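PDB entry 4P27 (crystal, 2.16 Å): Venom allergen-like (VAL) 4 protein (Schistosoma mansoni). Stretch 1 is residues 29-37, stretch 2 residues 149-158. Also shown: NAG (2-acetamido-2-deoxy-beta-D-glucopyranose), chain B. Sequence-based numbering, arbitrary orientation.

Stretch 1 29-37: GQPPAKNLT
Stretch 2 149-158: PYEAKPESKC

Two largely irregular stretches, 29-37 and 149-158, meet through a single beta bridge between Ala 33 and Ala 152, whose CA atoms lie 4.7 Å apart. In the next pair, Lys 34 CA and Lys 153 CA are 4.8 Å apart. Two backbone hydrogen bonds fix the register: Lys 34 N donates to Glu 151 O (2.7 Å, 168°), and Lys 153 N to Pro 32 O (3.0 Å, 147°). They flank the bridge in the antiparallel pattern, but the chains cross obliquely and no ladder continues. Ala 152 CA adds a CH contact to Pro 32 O at 3.3 Å. Pro 31 and Pro 32 have no amide hydrogen, but their carbonyls remain free to accept; with phi/psi of -62/149 and -75/155 they keep the chain extended through Ala 33, until Lys 34 (-73/-43) breaks the run.

Tyr 150 is buried. Its CB points toward stretch 1, and chi1 56° (p) with chi2 79° carries the hydroxyl to Pro 31 O, near the ring plane; OH donates at 2.7 Å. Ala 33 CB lies over one ring face, 3.6 Å from the centroid, its small methyl fitting closely. Leu 36 (m, t) brings CD2 to 3.7 Å from Tyr 150 CB. Gln 30 (m, m) joins through water 1, which donates to Gln 30 OE1 (2.8 Å) and Tyr 150 OH (2.7 Å).

Pro 32 packs its CB 3.6 Å from Cys 158 SG, just beyond the 3-10 segment 155-157. Lys 153 (p, t, t, t) extends its aliphatic chain past stretch 1: CG is 3.9 Å from Pro 32 CG, and CE 3.6 Å from Ala 33 O. Its NZ bonds elsewhere in the structure. Lys 34 begins t, t; its CD is 3.1 Å from Glu 151 OE1, but NZ to OE1 is 4.2 Å, beyond a salt bridge.

Asn 35 ND2 donates to NAG O7 (2.9 Å). Water 2 links Asn 35 O (2.8 Å) with Glu 151 N (3.1 Å). The contact buries 585 Å².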

# COMPACT_ATOMS: atom_id res chain seq x y z
N GLY A 29 15.98 -9.54 -2.69
CA GLY A 29 16.98 -8.45 -2.68
C GLY A 29 16.61 -7.41 -1.61
O GLY A 29 17.18 -6.35 -1.58
N GLN A 30 15.65 -7.69 -0.74
CA GLN A 30 15.30 -6.62 0.25
C GLN A 30 15.64 -7.16 1.60
O GLN A 30 15.27 -8.27 1.86
CB GLN A 30 13.76 -6.30 0.20
CG GLN A 30 13.27 -5.50 -1.04
CD GLN A 30 14.05 -4.21 -1.24
OE1 GLN A 30 14.50 -3.58 -0.30
NE2 GLN A 30 14.16 -3.78 -2.49
N PRO A 31 16.26 -6.37 2.52
CA PRO A 31 16.52 -6.92 3.86
C PRO A 31 15.22 -7.27 4.58
O PRO A 31 14.21 -6.63 4.34
CB PRO A 31 17.26 -5.79 4.58
CG PRO A 31 16.71 -4.52 3.96
CD PRO A 31 16.55 -4.92 2.47
N PRO A 32 15.24 -8.30 5.46
CA PRO A 32 13.98 -8.63 6.11
C PRO A 32 13.65 -7.62 7.18
O PRO A 32 14.54 -7.07 7.79
CB PRO A 32 14.28 -10.02 6.81
CG PRO A 32 15.76 -10.03 6.99
CD PRO A 32 16.28 -9.35 5.70
N ALA A 33 12.38 -7.46 7.49
CA ALA A 33 11.97 -6.52 8.46
C ALA A 33 11.94 -7.12 9.86
O ALA A 33 11.48 -8.29 10.05
CB ALA A 33 10.58 -6.07 8.09
N LYS A 34 12.38 -6.34 10.85
CA LYS A 34 12.37 -6.79 12.22
C LYS A 34 10.96 -6.85 12.82
O LYS A 34 10.62 -7.80 13.54
CB LYS A 34 13.22 -5.89 13.10
CG LYS A 34 13.42 -6.39 14.54
CD LYS A 34 13.90 -5.24 15.41
CE LYS A 34 15.04 -5.62 16.35
NZ LYS A 34 14.54 -5.28 17.71
N ASN A 35 10.16 -5.83 12.56
CA ASN A 35 8.80 -5.74 13.09
C ASN A 35 7.90 -4.98 12.03
O ASN A 35 8.43 -4.09 11.32
CB ASN A 35 8.79 -4.93 14.36
CG ASN A 35 7.37 -4.76 14.91
OD1 ASN A 35 6.81 -5.74 15.41
ND2 ASN A 35 6.75 -3.55 14.75
N LEU A 36 6.60 -5.27 11.95
CA LEU A 36 5.64 -4.44 11.16
C LEU A 36 4.38 -4.53 11.97
O LEU A 36 4.06 -5.59 12.46
CB LEU A 36 5.39 -5.07 9.78
CG LEU A 36 6.58 -5.13 8.86
CD1 LEU A 36 6.11 -5.81 7.57
CD2 LEU A 36 7.27 -3.78 8.62
N THR A 37 3.68 -3.43 12.16
CA THR A 37 2.43 -3.50 12.80
C THR A 37 1.46 -4.36 11.93
O THR A 37 1.51 -4.26 10.67
CB THR A 37 1.93 -2.06 12.96
OG1 THR A 37 2.95 -1.36 13.64
CG2 THR A 37 0.66 -1.96 13.81
N PRO A 149 11.21 2.10 5.19
CA PRO A 149 9.89 1.61 5.70
C PRO A 149 9.86 0.90 7.03
O PRO A 149 8.77 0.80 7.65
CB PRO A 149 9.42 0.67 4.58
CG PRO A 149 10.71 0.23 3.87
CD PRO A 149 11.64 1.42 3.95
N TYR A 150 11.00 0.36 7.47
CA TYR A 150 11.10 -0.49 8.65
C TYR A 150 12.57 -0.66 9.16
O TYR A 150 13.54 -0.32 8.48
CB TYR A 150 10.47 -1.88 8.39
CG TYR A 150 11.06 -2.63 7.17
CD1 TYR A 150 12.28 -3.29 7.25
CD2 TYR A 150 10.35 -2.67 5.96
CE1 TYR A 150 12.83 -3.95 6.12
CE2 TYR A 150 10.86 -3.34 4.84
CZ TYR A 150 12.10 -3.99 4.94
OH TYR A 150 12.62 -4.58 3.78
N GLU A 151 12.73 -1.31 10.31
CA GLU A 151 14.09 -1.65 10.78
C GLU A 151 14.45 -3.02 10.24
O GLU A 151 13.64 -3.95 10.37
CB GLU A 151 14.05 -1.86 12.23
CG GLU A 151 14.01 -0.65 13.11
CD GLU A 151 14.10 -1.14 14.57
OE1 GLU A 151 14.58 -2.28 14.79
OE2 GLU A 151 13.67 -0.41 15.47
N ALA A 152 15.65 -3.16 9.69
CA ALA A 152 16.12 -4.48 9.21
C ALA A 152 16.44 -5.45 10.39
O ALA A 152 16.65 -5.03 11.53
CB ALA A 152 17.37 -4.27 8.36
N LYS A 153 16.48 -6.74 10.11
CA LYS A 153 16.97 -7.74 11.08
C LYS A 153 17.81 -8.67 10.21
O LYS A 153 17.83 -8.53 8.96
CB LYS A 153 15.84 -8.50 11.79
CG LYS A 153 15.18 -9.53 10.83
CD LYS A 153 14.10 -10.39 11.51
CE LYS A 153 13.45 -11.29 10.44
NZ LYS A 153 12.23 -11.93 11.03
N PRO A 154 18.64 -9.50 10.88
CA PRO A 154 19.61 -10.32 10.17
C PRO A 154 18.87 -11.39 9.38
O PRO A 154 17.86 -11.95 9.86
CB PRO A 154 20.46 -10.95 11.30
CG PRO A 154 20.22 -10.10 12.52
CD PRO A 154 18.87 -9.39 12.34
N GLU A 155 19.27 -11.61 8.14
CA GLU A 155 18.66 -12.69 7.36
C GLU A 155 18.63 -14.10 8.07
O GLU A 155 17.66 -14.83 7.90
CB GLU A 155 19.20 -12.71 5.93
CG GLU A 155 20.50 -13.49 5.82
CD GLU A 155 21.25 -13.26 4.50
OE1 GLU A 155 22.35 -13.85 4.33
OE2 GLU A 155 20.73 -12.49 3.63
N SER A 156 19.55 -14.41 8.98
CA SER A 156 19.43 -15.69 9.75
C SER A 156 18.14 -15.79 10.57
O SER A 156 17.61 -16.87 10.78
CB SER A 156 20.56 -15.85 10.71
OG SER A 156 20.23 -15.17 11.92
N LYS A 157 17.62 -14.68 11.04
CA LYS A 157 16.37 -14.82 11.73
C LYS A 157 15.26 -15.29 10.78
O LYS A 157 14.13 -15.49 11.18
CB LYS A 157 16.05 -13.52 12.46
CG LYS A 157 17.30 -13.02 13.22
CD LYS A 157 17.04 -12.91 14.72
CE LYS A 157 18.32 -12.61 15.48
NZ LYS A 157 18.98 -13.82 16.06
N CYS A 158 15.60 -15.49 9.51
CA CYS A 158 14.66 -16.14 8.60
C CYS A 158 15.06 -17.63 8.55
O CYS A 158 14.21 -18.47 8.28
CB CYS A 158 14.68 -15.49 7.18
SG CYS A 158 14.42 -13.65 6.97
C1 NAG B . 9.50 1.43 12.54
C2 NAG B . 9.64 1.15 14.04
C3 NAG B . 10.48 2.16 14.75
C4 NAG B . 11.78 2.31 14.01
C5 NAG B . 11.48 2.79 12.60
C6 NAG B . 12.78 3.10 11.92
C7 NAG B . 7.65 0.04 14.72
C8 NAG B . 6.31 0.15 15.33
N2 NAG B . 8.39 1.12 14.73
O3 NAG B . 10.70 1.73 16.09
O4 NAG B . 12.58 3.23 14.67
O5 NAG B . 10.72 1.80 11.93
O6 NAG B . 12.58 3.44 10.57
O7 NAG B . 8.00 -0.98 14.22
O HOH W 1 12.45 -3.01 1.58
O HOH W 2 10.26 -2.12 11.94